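Local atomic coordinates of putative Outer membrane protein (PDB entry 6GW5), a protein that probably serves as an outer membrane adhesin (SabA) of Helicobacter pylori, its lectin-like adhesin domain attaching the bacterium to host glycans. Residues E354-Y359 with Y397-N402; Q27-A32 with S350-I355; Q376-D381 with P403-N408. One frame throughout, in Å; residues are numbered along the deposited sequence.

Interaction 1 (E354-Y359 with Y397-N402); sequences EIVTTY and YNYQIN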
ATOM      1  N   GLU A 354      18.930  -7.552 -25.856  1.00 34.94           N
ATOM      2  CA  GLU A 354      19.960  -7.582 -24.829  1.00 35.19           C
ATOM      3  C   GLU A 354      20.564  -8.970 -24.734  1.00 34.48           C
ATOM      4  O   GLU A 354      21.751  -9.097 -24.472  1.00 37.23           O
ATOM      5  CB  GLU A 354      19.358  -7.190 -23.479  1.00 33.39           C
ATOM      6  CG  GLU A 354      20.371  -7.093 -22.348  1.00 36.81           C
ATOM      7  CD  GLU A 354      19.734  -6.536 -21.081  1.00 40.97           C
ATOM      8  OE1 GLU A 354      19.266  -5.364 -21.109  1.00 44.56           O
ATOM      9  OE2 GLU A 354      19.705  -7.273 -20.066  1.00 37.34           O
ATOM     10  N   ILE A 355      19.752 -10.017 -24.870  1.00 31.11           N
ATOM     11  CA  ILE A 355      20.309 -11.361 -24.782  1.00 33.38           C
ATOM     12  C   ILE A 355      21.212 -11.629 -25.966  1.00 33.36           C
ATOM     13  O   ILE A 355      22.243 -12.278 -25.807  1.00 30.49           O
ATOM     14  CB  ILE A 355      19.214 -12.464 -24.623  1.00 32.62           C
ATOM     15  CG1 ILE A 355      19.865 -13.715 -24.093  1.00 30.54           C
ATOM     16  CG2 ILE A 355      18.417 -12.688 -25.916  1.00 32.94           C
ATOM     17  CD1 ILE A 355      18.854 -14.767 -23.757  1.00 34.27           C
ATOM     18  N   VAL A 356      20.849 -11.082 -27.130  1.00 35.06           N
ATOM     19  CA  VAL A 356      21.654 -11.288 -28.326  1.00 39.39           C
ATOM     20  C   VAL A 356      22.989 -10.548 -28.155  1.00 39.62           C
ATOM     21  O   VAL A 356      24.035 -11.148 -28.357  1.00 36.87           O
ATOM     22  CB  VAL A 356      20.929 -10.872 -29.625  1.00 39.63           C
ATOM     23  CG1 VAL A 356      21.865 -10.971 -30.810  1.00 38.58           C
ATOM     24  CG2 VAL A 356      19.738 -11.753 -29.890  1.00 38.57           C
ATOM     25  N   THR A 357      22.939  -9.263 -27.789  1.00 38.59           N
ATOM     26  CA  THR A 357      24.168  -8.525 -27.537  1.00 38.87           C
ATOM     27  C   THR A 357      25.018  -9.290 -26.538  1.00 35.92           C
ATOM     28  O   THR A 357      26.190  -9.459 -26.733  1.00 37.76           O
ATOM     29  CB  THR A 357      23.897  -7.135 -26.965  1.00 37.82           C
ATOM     30  OG1 THR A 357      22.935  -6.481 -27.776  1.00 43.27           O
ATOM     31  CG2 THR A 357      25.123  -6.303 -26.927  1.00 39.67           C
ATOM     32  N   THR A 358      24.406  -9.725 -25.461  1.00 34.08           N
ATOM     33  CA  THR A 358      25.128 -10.390 -24.415  1.00 35.28           C
ATOM     34  C   THR A 358      25.742 -11.731 -24.862  1.00 38.95           C
ATOM     35  O   THR A 358      26.809 -12.094 -24.422  1.00 42.08           O
ATOM     36  CB  THR A 358      24.232 -10.564 -23.190  1.00 33.90           C
ATOM     37  OG1 THR A 358      23.780  -9.275 -22.772  1.00 30.40           O
ATOM     38  CG2 THR A 358      24.991 -11.206 -22.028  1.00 29.72           C
ATOM     39  N   TYR A 359      25.078 -12.440 -25.752  1.00 40.91           N
ATOM     40  CA  TYR A 359      25.616 -13.669 -26.258  1.00 40.35           C
ATOM     41  C   TYR A 359      26.826 -13.379 -27.090  1.00 39.82           C
ATOM     42  O   TYR A 359      27.854 -14.038 -26.949  1.00 39.62           O
ATOM     43  CB  TYR A 359      24.569 -14.378 -27.102  1.00 42.30           C
ATOM     44  CG  TYR A 359      25.122 -15.394 -28.083  1.00 41.82           C
ATOM     45  CD1 TYR A 359      25.794 -16.522 -27.656  1.00 43.12           C
ATOM     46  CD2 TYR A 359      24.932 -15.218 -29.455  1.00 47.22           C
ATOM     47  CE1 TYR A 359      26.287 -17.449 -28.574  1.00 49.69           C
ATOM     48  CE2 TYR A 359      25.392 -16.142 -30.379  1.00 47.37           C
ATOM     49  CZ  TYR A 359      26.070 -17.260 -29.931  1.00 52.71           C
ATOM     50  OH  TYR A 359      26.514 -18.195 -30.835  1.00 60.74           O
ATOM     51  N   TYR A 397      16.363 -17.837 -28.946  1.00 39.98           N
ATOM     52  CA  TYR A 397      16.979 -17.207 -27.786  1.00 41.67           C
ATOM     53  C   TYR A 397      17.411 -18.226 -26.722  1.00 41.69           C
ATOM     54  O   TYR A 397      17.949 -17.857 -25.697  1.00 39.89           O
ATOM     55  CB  TYR A 397      16.012 -16.157 -27.238  1.00 39.94           C
ATOM     56  CG  TYR A 397      15.605 -15.101 -28.262  1.00 40.36           C
ATOM     57  CD1 TYR A 397      16.562 -14.212 -28.810  1.00 40.57           C
ATOM     58  CD2 TYR A 397      14.273 -14.982 -28.689  1.00 36.44           C
ATOM     59  CE1 TYR A 397      16.192 -13.231 -29.730  1.00 39.44           C
ATOM     60  CE2 TYR A 397      13.894 -14.019 -29.603  1.00 36.13           C
ATOM     61  CZ  TYR A 397      14.844 -13.155 -30.123  1.00 40.35           C
ATOM     62  OH  TYR A 397      14.428 -12.228 -31.026  1.00 43.20           O
ATOM     63  N   ASN A 398      17.276 -19.516 -27.029  1.00 42.50           N
ATOM     64  CA  ASN A 398      17.513 -20.552 -26.078  1.00 39.10           C
ATOM     65  C   ASN A 398      18.971 -20.983 -26.058  1.00 37.63           C
ATOM     66  O   ASN A 398      19.326 -22.084 -26.366  1.00 40.10           O
ATOM     67  CB  ASN A 398      16.584 -21.675 -26.410  1.00 42.33           C
ATOM     68  CG  ASN A 398      16.494 -22.704 -25.322  1.00 46.13           C
ATOM     69  OD1 ASN A 398      16.847 -22.456 -24.171  1.00 53.42           O
ATOM     70  ND2 ASN A 398      15.995 -23.874 -25.680  1.00 47.16           N
ATOM     71  N   TYR A 399      19.836 -20.079 -25.651  1.00 42.19           N
ATOM     72  CA  TYR A 399      21.282 -20.339 -25.677  1.00 44.90           C
ATOM     73  C   TYR A 399      21.632 -21.445 -24.716  1.00 42.99           C
ATOM     74  O   TYR A 399      21.003 -21.539 -23.682  1.00 43.34           O
ATOM     75  CB  TYR A 399      22.056 -19.083 -25.286  1.00 42.87           C
ATOM     76  CG  TYR A 399      21.863 -18.000 -26.293  1.00 42.90           C
ATOM     77  CD1 TYR A 399      22.558 -18.028 -27.487  1.00 45.59           C
ATOM     78  CD2 TYR A 399      20.974 -16.956 -26.072  1.00 43.16           C
ATOM     79  CE1 TYR A 399      22.365 -17.048 -28.447  1.00 45.68           C
ATOM     80  CE2 TYR A 399      20.783 -15.960 -27.009  1.00 41.54           C
ATOM     81  CZ  TYR A 399      21.461 -16.019 -28.197  1.00 44.13           C
ATOM     82  OH  TYR A 399      21.277 -15.039 -29.132  1.00 44.69           O
ATOM     83  N   GLN A 400      22.608 -22.284 -25.056  1.00 45.82           N
ATOM     84  CA  GLN A 400      23.081 -23.328 -24.127  1.00 46.91           C
ATOM     85  C   GLN A 400      24.396 -22.949 -23.611  1.00 40.38           C
ATOM     86  O   GLN A 400      25.300 -22.633 -24.352  1.00 40.96           O
ATOM     87  CB  GLN A 400      23.158 -24.729 -24.750  1.00 49.78           C
ATOM     88  CG  GLN A 400      21.797 -25.263 -25.234  1.00 60.33           C
ATOM     89  CD  GLN A 400      20.606 -25.185 -24.217  1.00 67.09           C
ATOM     90  OE1 GLN A 400      19.687 -24.372 -24.363  1.00 63.59           O
ATOM     91  NE2 GLN A 400      20.596 -26.079 -23.239  1.00 68.37           N
ATOM     92  N   ILE A 401      24.469 -22.914 -22.308  1.00 42.51           N
ATOM     93  CA  ILE A 401      25.716 -22.714 -21.614  1.00 44.39           C
ATOM     94  C   ILE A 401      26.201 -24.065 -21.118  1.00 45.96           C
ATOM     95  O   ILE A 401      25.525 -24.744 -20.346  1.00 45.15           O
ATOM     96  CB  ILE A 401      25.501 -21.782 -20.410  1.00 45.85           C
ATOM     97  CG1 ILE A 401      25.068 -20.388 -20.902  1.00 42.88           C
ATOM     98  CG2 ILE A 401      26.765 -21.699 -19.533  1.00 46.48           C
ATOM     99  CD1 ILE A 401      24.123 -19.711 -19.968  1.00 42.10           C
ATOM    100  N   ASN A 402      27.395 -24.420 -21.532  1.00 47.95           N
ATOM    101  CA  ASN A 402      28.021 -25.653 -21.103  1.00 51.62           C
ATOM    102  C   ASN A 402      28.304 -25.662 -19.602  1.00 50.96           C
ATOM    103  O   ASN A 402      29.082 -24.856 -19.108  1.00 51.49           O
ATOM    104  CB  ASN A 402      29.331 -25.855 -21.867  1.00 56.24           C
ATOM    105  CG  ASN A 402      29.947 -27.204 -21.595  1.00 62.33           C
ATOM    106  OD1 ASN A 402      30.319 -27.523 -20.460  1.00 69.77           O
ATOM    107  ND2 ASN A 402      30.029 -28.018 -22.618  1.00 65.37           N
TER

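Interaction 2 (Q27-A32 with S350-I355); sequences QSIQNA and SNQTEI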
ATOM      1  N   GLN A  27      15.025 -16.856 -18.753  1.00 36.34           N
ATOM      2  CA  GLN A  27      13.900 -17.090 -17.926  1.00 32.77           C
ATOM      3  C   GLN A  27      12.858 -16.004 -18.175  1.00 30.87           C
ATOM      4  O   GLN A  27      11.660 -16.297 -18.319  1.00 26.68           O
ATOM      5  CB  GLN A  27      14.335 -17.182 -16.501  1.00 32.97           C
ATOM      6  CG  GLN A  27      13.216 -17.616 -15.591  1.00 38.28           C
ATOM      7  CD  GLN A  27      12.722 -19.031 -15.860  1.00 37.91           C
ATOM      8  OE1 GLN A  27      13.506 -19.960 -15.894  1.00 44.93           O
ATOM      9  NE2 GLN A  27      11.422 -19.197 -15.982  1.00 41.70           N
ATOM     10  N   SER A  28      13.334 -14.770 -18.343  1.00 29.25           N
ATOM     11  CA  SER A  28      12.429 -13.670 -18.579  1.00 28.21           C
ATOM     12  C   SER A  28      11.760 -13.820 -19.900  1.00 28.55           C
ATOM     13  O   SER A  28      10.553 -13.568 -19.998  1.00 27.86           O
ATOM     14  CB  SER A  28      13.118 -12.303 -18.430  1.00 27.39           C
ATOM     15  OG  SER A  28      13.382 -12.008 -17.030  1.00 27.09           O
ATOM     16  N   ILE A  29      12.527 -14.255 -20.910  1.00 28.66           N
ATOM     17  CA  ILE A  29      11.963 -14.399 -22.230  1.00 30.87           C
ATOM     18  C   ILE A  29      10.938 -15.529 -22.206  1.00 33.91           C
ATOM     19  O   ILE A  29       9.866 -15.398 -22.798  1.00 32.27           O
ATOM     20  CB  ILE A  29      13.064 -14.556 -23.304  1.00 33.74           C
ATOM     21  CG1 ILE A  29      13.813 -13.203 -23.482  1.00 31.97           C
ATOM     22  CG2 ILE A  29      12.457 -14.986 -24.641  1.00 32.56           C
ATOM     23  CD1 ILE A  29      15.119 -13.291 -24.240  1.00 29.82           C
ATOM     24  N   GLN A  30      11.232 -16.611 -21.472  1.00 34.89           N
ATOM     25  CA  GLN A  30      10.313 -17.750 -21.443  1.00 35.91           C
ATOM     26  C   GLN A  30       8.986 -17.372 -20.843  1.00 33.91           C
ATOM     27  O   GLN A  30       7.958 -17.697 -21.380  1.00 29.60           O
ATOM     28  CB  GLN A  30      10.929 -18.930 -20.746  1.00 36.59           C
ATOM     29  CG  GLN A  30      11.997 -19.566 -21.623  1.00 47.86           C
ATOM     30  CD  GLN A  30      12.922 -20.525 -20.857  1.00 56.43           C
ATOM     31  OE1 GLN A  30      14.125 -20.618 -21.162  1.00 54.52           O
ATOM     32  NE2 GLN A  30      12.357 -21.244 -19.856  1.00 52.87           N
ATOM     33  N   ASN A  31       9.057 -16.663 -19.724  1.00 33.64           N
ATOM     34  CA  ASN A  31       7.893 -16.179 -19.041  1.00 33.82           C
ATOM     35  C   ASN A  31       7.005 -15.352 -19.933  1.00 33.35           C
ATOM     36  O   ASN A  31       5.822 -15.588 -20.026  1.00 33.02           O
ATOM     37  CB  ASN A  31       8.309 -15.319 -17.839  1.00 38.33           C
ATOM     38  CG  ASN A  31       8.965 -16.118 -16.754  1.00 34.89           C
ATOM     39  OD1 ASN A  31       8.971 -17.344 -16.789  1.00 40.51           O
ATOM     40  ND2 ASN A  31       9.607 -15.442 -15.855  1.00 31.09           N
ATOM     41  N   ALA A  32       7.591 -14.400 -20.622  1.00 33.96           N
ATOM     42  CA  ALA A  32       6.819 -13.582 -21.513  1.00 33.89           C
ATOM     43  C   ALA A  32       6.129 -14.388 -22.644  1.00 36.06           C
ATOM     44  O   ALA A  32       5.050 -14.037 -23.056  1.00 38.42           O
ATOM     45  CB  ALA A  32       7.696 -12.515 -22.073  1.00 31.96           C
ATOM     46  N   SER A 350      13.074  -5.637 -25.730  1.00 34.96           N
ATOM     47  CA  SER A 350      14.296  -5.168 -25.226  1.00 34.05           C
ATOM     48  C   SER A 350      15.116  -6.340 -24.660  1.00 31.99           C
ATOM     49  O   SER A 350      16.306  -6.390 -24.842  1.00 30.37           O
ATOM     50  CB  SER A 350      13.995  -4.101 -24.174  1.00 32.47           C
ATOM     51  OG  SER A 350      15.172  -3.913 -23.413  1.00 41.86           O
ATOM     52  N   ASN A 351      14.499  -7.272 -23.960  1.00 30.83           N
ATOM     53  CA  ASN A 351      15.249  -8.457 -23.503  1.00 32.77           C
ATOM     54  C   ASN A 351      15.831  -9.342 -24.632  1.00 31.36           C
ATOM     55  O   ASN A 351      16.913  -9.936 -24.483  1.00 27.97           O
ATOM     56  CB  ASN A 351      14.363  -9.304 -22.601  1.00 34.51           C
ATOM     57  CG  ASN A 351      14.161  -8.697 -21.222  1.00 34.99           C
ATOM     58  OD1 ASN A 351      14.781  -7.726 -20.877  1.00 40.04           O
ATOM     59  ND2 ASN A 351      13.320  -9.294 -20.442  1.00 34.16           N
ATOM     60  N   GLN A 352      15.119  -9.401 -25.764  1.00 28.87           N
ATOM     61  CA  GLN A 352      15.598 -10.074 -26.938  1.00 29.71           C
ATOM     62  C   GLN A 352      16.844  -9.433 -27.502  1.00 30.90           C
ATOM     63  O   GLN A 352      17.822 -10.121 -27.826  1.00 34.90           O
ATOM     64  CB  GLN A 352      14.524 -10.119 -27.985  1.00 31.83           C
ATOM     65  CG  GLN A 352      13.428 -11.103 -27.641  1.00 33.66           C
ATOM     66  CD  GLN A 352      12.191 -10.936 -28.537  1.00 35.57           C
ATOM     67  OE1 GLN A 352      12.043  -9.926 -29.198  1.00 39.54           O
ATOM     68  NE2 GLN A 352      11.286 -11.910 -28.517  1.00 31.55           N
ATOM     69  N   THR A 353      16.840  -8.122 -27.619  1.00 31.36           N
ATOM     70  CA  THR A 353      18.024  -7.434 -28.083  1.00 33.85           C
ATOM     71  C   THR A 353      19.208  -7.649 -27.144  1.00 33.41           C
ATOM     72  O   THR A 353      20.338  -7.838 -27.584  1.00 38.32           O
ATOM     73  CB  THR A 353      17.732  -5.927 -28.232  1.00 33.92           C
ATOM     74  OG1 THR A 353      16.784  -5.768 -29.294  1.00 34.75           O
ATOM     75  CG2 THR A 353      19.015  -5.093 -28.505  1.00 32.64           C
ATOM     76  N   GLU A 354      18.930  -7.552 -25.856  1.00 34.94           N
ATOM     77  CA  GLU A 354      19.960  -7.582 -24.829  1.00 35.19           C
ATOM     78  C   GLU A 354      20.564  -8.970 -24.734  1.00 34.48           C
ATOM     79  O   GLU A 354      21.751  -9.097 -24.472  1.00 37.23           O
ATOM     80  CB  GLU A 354      19.358  -7.190 -23.479  1.00 33.39           C
ATOM     81  CG  GLU A 354      20.371  -7.093 -22.348  1.00 36.81           C
ATOM     82  CD  GLU A 354      19.734  -6.536 -21.081  1.00 40.97           C
ATOM     83  OE1 GLU A 354      19.266  -5.364 -21.109  1.00 44.56           O
ATOM     84  OE2 GLU A 354      19.705  -7.273 -20.066  1.00 37.34           O
ATOM     85  N   ILE A 355      19.752 -10.017 -24.870  1.00 31.11           N
ATOM     86  CA  ILE A 355      20.309 -11.361 -24.782  1.00 33.38           C
ATOM     87  C   ILE A 355      21.212 -11.629 -25.966  1.00 33.36           C
ATOM     88  O   ILE A 355      22.243 -12.278 -25.807  1.00 30.49           O
ATOM     89  CB  ILE A 355      19.214 -12.464 -24.623  1.00 32.62           C
ATOM     90  CG1 ILE A 355      19.865 -13.715 -24.093  1.00 30.54           C
ATOM     91  CG2 ILE A 355      18.417 -12.688 -25.916  1.00 32.94           C
ATOM     92  CD1 ILE A 355      18.854 -14.767 -23.757  1.00 34.27           C
TER
HETATM   93  O   HOH W   1      11.192 -10.804 -21.322  1.00 32.27           O

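Interaction 3 (Q376-D381 with P403-N408); sequences QVNTKD and PEQQSN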
ATOM      1  N   GLN A 376      44.194 -20.790 -18.675  1.00 92.00           N
ATOM      2  CA  GLN A 376      44.081 -22.109 -18.100  1.00 96.87           C
ATOM      3  C   GLN A 376      42.707 -22.783 -18.365  1.00 92.54           C
ATOM      4  O   GLN A 376      42.611 -24.005 -18.434  1.00 97.80           O
ATOM      5  CB  GLN A 376      44.265 -21.944 -16.573  1.00103.44           C
ATOM      6  CG  GLN A 376      44.739 -23.189 -15.859  1.00114.26           C
ATOM      7  CD  GLN A 376      46.186 -23.142 -15.361  1.00119.51           C
ATOM      8  OE1 GLN A 376      47.070 -22.540 -15.982  1.00118.02           O
ATOM      9  NE2 GLN A 376      46.434 -23.819 -14.232  1.00116.98           N
ATOM     10  N   VAL A 377      41.639 -22.002 -18.533  1.00 84.41           N
ATOM     11  CA  VAL A 377      40.289 -22.581 -18.681  1.00 80.44           C
ATOM     12  C   VAL A 377      39.771 -22.696 -20.113  1.00 76.02           C
ATOM     13  O   VAL A 377      39.756 -21.715 -20.874  1.00 75.68           O
ATOM     14  CB  VAL A 377      39.240 -21.782 -17.890  1.00 81.00           C
ATOM     15  CG1 VAL A 377      37.879 -22.468 -17.949  1.00 78.97           C
ATOM     16  CG2 VAL A 377      39.683 -21.633 -16.440  1.00 88.04           C
ATOM     17  N   ASN A 378      39.265 -23.881 -20.455  1.00 74.34           N
ATOM     18  CA  ASN A 378      38.647 -24.094 -21.767  1.00 70.49           C
ATOM     19  C   ASN A 378      37.269 -23.450 -21.870  1.00 63.64           C
ATOM     20  O   ASN A 378      36.373 -23.750 -21.120  1.00 56.37           O
ATOM     21  CB  ASN A 378      38.512 -25.569 -22.107  1.00 68.32           C
ATOM     22  CG  ASN A 378      37.941 -25.791 -23.502  1.00 69.92           C
ATOM     23  OD1 ASN A 378      37.919 -24.884 -24.328  1.00 68.34           O
ATOM     24  ND2 ASN A 378      37.417 -26.978 -23.744  1.00 75.06           N
ATOM     25  N   THR A 379      37.140 -22.592 -22.862  1.00 65.46           N
ATOM     26  CA  THR A 379      36.030 -21.674 -23.002  1.00 61.49           C
ATOM     27  C   THR A 379      35.431 -21.691 -24.425  1.00 59.10           C
ATOM     28  O   THR A 379      34.491 -20.970 -24.750  1.00 56.45           O
ATOM     29  CB  THR A 379      36.678 -20.335 -22.570  1.00 59.15           C
ATOM     30  OG1 THR A 379      36.088 -19.836 -21.364  1.00 58.20           O
ATOM     31  CG2 THR A 379      36.662 -19.357 -23.629  1.00 60.89           C
ATOM     32  N   LYS A 380      36.026 -22.508 -25.269  1.00 58.49           N
ATOM     33  CA  LYS A 380      35.537 -22.709 -26.596  1.00 63.61           C
ATOM     34  C   LYS A 380      34.088 -23.214 -26.561  1.00 59.25           C
ATOM     35  O   LYS A 380      33.780 -24.247 -25.934  1.00 53.76           O
ATOM     36  CB  LYS A 380      36.446 -23.706 -27.342  1.00 69.97           C
ATOM     37  CG  LYS A 380      35.972 -24.160 -28.722  1.00 78.26           C
ATOM     38  CD  LYS A 380      36.186 -23.095 -29.793  1.00 90.33           C
ATOM     39  CE  LYS A 380      35.839 -23.598 -31.210  1.00100.72           C
ATOM     40  NZ  LYS A 380      36.996 -23.969 -32.093  1.00 98.94           N
ATOM     41  N   ASP A 381      33.204 -22.488 -27.246  1.00 55.06           N
ATOM     42  CA  ASP A 381      31.801 -22.857 -27.317  1.00 50.23           C
ATOM     43  C   ASP A 381      31.144 -23.002 -25.911  1.00 48.00           C
ATOM     44  O   ASP A 381      30.225 -23.792 -25.715  1.00 43.87           O
ATOM     45  CB  ASP A 381      31.642 -24.161 -28.125  1.00 56.32           C
ATOM     46  CG  ASP A 381      31.906 -23.982 -29.645  1.00 61.67           C
ATOM     47  OD1 ASP A 381      31.835 -22.864 -30.200  1.00 56.35           O
ATOM     48  OD2 ASP A 381      32.195 -24.998 -30.284  1.00 68.47           O
ATOM     49  N   PRO A 403      27.686 -26.578 -18.869  1.00 58.78           N
ATOM     50  CA  PRO A 403      27.846 -26.490 -17.407  1.00 63.50           C
ATOM     51  C   PRO A 403      29.211 -26.916 -16.845  1.00 65.54           C
ATOM     52  O   PRO A 403      29.593 -26.394 -15.804  1.00 60.74           O
ATOM     53  CB  PRO A 403      26.736 -27.399 -16.891  1.00 59.15           C
ATOM     54  CG  PRO A 403      26.540 -28.391 -17.988  1.00 56.96           C
ATOM     55  CD  PRO A 403      26.783 -27.672 -19.271  1.00 56.37           C
ATOM     56  N   GLU A 404      29.910 -27.866 -17.486  1.00 75.13           N
ATOM     57  CA  GLU A 404      31.297 -28.243 -17.053  1.00 76.30           C
ATOM     58  C   GLU A 404      32.187 -27.013 -17.143  1.00 67.06           C
ATOM     59  O   GLU A 404      32.868 -26.654 -16.199  1.00 64.75           O
ATOM     60  CB  GLU A 404      32.002 -29.385 -17.860  1.00 80.83           C
ATOM     61  CG  GLU A 404      31.167 -30.378 -18.666  1.00 88.99           C
ATOM     62  CD  GLU A 404      30.159 -31.190 -17.840  1.00100.69           C
ATOM     63  OE1 GLU A 404      29.027 -31.345 -18.350  1.00 99.38           O
ATOM     64  OE2 GLU A 404      30.462 -31.676 -16.708  1.00 99.82           O
ATOM     65  N   GLN A 405      32.152 -26.368 -18.298  1.00 62.35           N
ATOM     66  CA  GLN A 405      33.036 -25.257 -18.560  1.00 58.96           C
ATOM     67  C   GLN A 405      32.666 -24.056 -17.686  1.00 56.79           C
ATOM     68  O   GLN A 405      33.544 -23.294 -17.264  1.00 57.10           O
ATOM     69  CB  GLN A 405      33.011 -24.890 -20.040  1.00 61.83           C
ATOM     70  CG  GLN A 405      33.373 -26.008 -21.012  1.00 60.14           C
ATOM     71  CD  GLN A 405      33.206 -25.581 -22.457  1.00 63.11           C
ATOM     72  OE1 GLN A 405      32.298 -26.022 -23.150  1.00 66.45           O
ATOM     73  NE2 GLN A 405      34.084 -24.694 -22.913  1.00 64.77           N
ATOM     74  N   GLN A 406      31.381 -23.895 -17.385  1.00 56.10           N
ATOM     75  CA  GLN A 406      30.965 -22.810 -16.517  1.00 60.92           C
ATOM     76  C   GLN A 406      31.407 -23.104 -15.091  1.00 62.34           C
ATOM     77  O   GLN A 406      31.868 -22.211 -14.391  1.00 60.96           O
ATOM     78  CB  GLN A 406      29.451 -22.590 -16.561  1.00 57.89           C
ATOM     79  CG  GLN A 406      28.962 -21.532 -15.574  1.00 59.16           C
ATOM     80  CD  GLN A 406      27.494 -21.195 -15.746  1.00 59.63           C
ATOM     81  OE1 GLN A 406      26.658 -22.082 -15.949  1.00 50.13           O
ATOM     82  NE2 GLN A 406      27.174 -19.895 -15.671  1.00 61.15           N
ATOM     83  N   SER A 407      31.223 -24.342 -14.661  1.00 64.49           N
ATOM     84  CA  SER A 407      31.723 -24.788 -13.365  1.00 69.78           C
ATOM     85  C   SER A 407      33.235 -24.541 -13.252  1.00 68.74           C
ATOM     86  O   SER A 407      33.703 -23.930 -12.284  1.00 60.97           O
ATOM     87  CB  SER A 407      31.396 -26.270 -13.168  1.00 74.85           C
ATOM     88  OG  SER A 407      31.648 -26.687 -11.845  1.00 77.28           O
ATOM     89  N   ASN A 408      33.982 -24.991 -14.262  1.00 65.91           N
ATOM     90  CA  ASN A 408      35.427 -24.732 -14.332  1.00 68.15           C
ATOM     91  C   ASN A 408      35.737 -23.252 -14.158  1.00 68.64           C
ATOM     92  O   ASN A 408      36.620 -22.875 -13.404  1.00 71.68           O
ATOM     93  CB  ASN A 408      36.039 -25.210 -15.682  1.00 68.38           C
ATOM     94  CG  ASN A 408      36.238 -26.728 -15.768  1.00 69.98           C
ATOM     95  OD1 ASN A 408      36.217 -27.437 -14.770  1.00 69.05           O
ATOM     96  ND2 ASN A 408      36.440 -27.219 -16.975  1.00 68.25           N
TER

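Interaction 1 (E354-Y359 with Y397-N402)
Tyr-359 carries CG anti to its backbone N (chi1 159°), while Tyr-399 has CG anti to its carbonyl carbon (chi1 -65°); the two rings meet as an offset stack. The ring centroids of Tyr-359 and Tyr-399 lie 4.4 Å apart and the planes are inclined at 28°, with the side chains crossing at about a right angle. CE1 of Tyr-399 stands over one face of the Tyr-359 ring, shifted toward its rim. In return, CB of Tyr-359 sits above a face of Tyr-399, a CH-pi contact in which CB is 3.9 Å from the ring centroid of Tyr-399.

One helical turn earlier, Ile-355 slides past Tyr-399 in the opposite direction. Its CG1 is 3.8 Å from CE2 of Tyr-399, and its CD1 meets the edge of that ring. The other branch, CG2, turns to Tyr-397 and lies 3.8 Å from CD1 of that ring. Val-356 CG2 touches both tyrosines, 3.7 Å from OH of Tyr-399 and at the edge of the Tyr-397 ring, in its plane.

Ile-383 of strand 383-384, the antiparallel partner of strand 400-401, touches both stacked tyrosines, so this small sheet borders the contact with helix 348-370. No hydrogen bond crosses between the two segments: aromatic stacking and apolar side chains hold the loop leading into strand 400-401 on the helix.

Interaction 2 (Q27-A32 with S350-I355)
Ser-28 faces Asn-351, its CB 3.6 Å from ND2 of that amide. The serine hydroxyl serves another partner: OG hydrogen-bonds to OD1 of Asp-344, on helix 317-346. A water links the two helices instead, accepting from Asn-351 ND2 at 2.8 Å and donating a weak bond to Ser-28 O at 3.1 Å. The bridge from the Asn-351 amide to the opposing backbone is therefore a slack one on the Ser-28 side.

Next along the helix, buried Ile-29 has the largest area covered of any residue here. Its CG1 is anti to the carbonyl carbon (chi1 -70°) and passes alongside Asn-351, 4.0 Å from CB of that residue. CD1 rests 3.7 Å from CG2 of Ile-355 and 3.8 Å from the main-chain O of Asn-351; the methyl also approaches the aliphatic part of Gln-352.

Both segments are helical. The axes of these short segments run roughly antiparallel, 149° between N-to-C directions, and come within 10.1 Å, so helix 3-32, predicted to form a coiled coil, packs here against helix 348-370 in an antiparallel pair. Leu-25, a turn earlier on helix 3-32, extends the apolar seam by touching Asn-351 and Ile-355, while Leu-348 meets Ile-29 and Ala-32 at the start of the partner helix.

Further on, Asn-31 donates from ND2 to OD2 of Asp-344, giving that carboxylate a second hold on helix 3-32. OD1 of Asn-31 accepts from NE2 of Gln-27, one turn back, with an N-H...O angle of 148°.

Interaction 3 (Q376-D381 with P403-N408)
Gln-405 binds two backbone carbonyls of the facing loop through one nitrogen. NE2 donates to Asn-378 O at 3.1 Å in a nearly straight bond (177°), and to Lys-380 O, also at 3.1 Å, with an angle of 164°. Both acceptors lie close to the plane of the glutamine amide, in line with its two N-H bonds, whereas NE2 stands above the plane of each carbonyl. Beyond CG the side chain is extended (chi2 175°, CD anti to CA), and its amide reaches the loop. The two bonds fix the rotation of the amide and bridge the intervening Thr-379, whose CA is 3.6 Å from NE2 of Gln-405.

Within the loop, OD1 of Asn-378 accepts from Lys-380 N at 3.2 Å, forming an Asx turn between the two residues whose carbonyls Gln-405 binds, and the Asn-378 side chain crosses that of Gln-405 obliquely. On the helix side, Gln-405 lies in the first turn of helix 403-415, where its backbone N is capped by OD1 of Asn-402, the N-cap residue. The contact therefore joins the loop between helix 348-370 and strand 383-384 to the start of the helix that follows strand 400-401.

Farther out, Val-377 points toward the helix, and its CG1 lies 4.0 Å from CB of Asn-408, one turn beyond Gln-405. Thr-379 starts off away from this helix and packs instead on Ser-366 and Ser-370 of helix 348-370 and on Leu-15 of helix 3-32.

How the interactions relate
From the N terminus, helix 3-32 comes first, and interaction 2 brings its end to the start of helix 348-370, closing a loop of 317 residues that holds most of the chain. Interaction 1 takes over on that helix, sharing Glu-354 and Ile-355, and closes a 37-residue loop to the approach of strand 400-401; Tyr-397 packs on both Gln-352 and Ile-29. Interaction 3 opens inside that loop and closes beyond it, so interactions 1 and 3 cross, whereas 2 and 3 run in series without touching. Interaction 2 pairs the two long helices, interaction 1 lays the segment entering strand 400-401 on one of them, and interaction 3 joins the loop before strand 383-384 to the C-terminal helix.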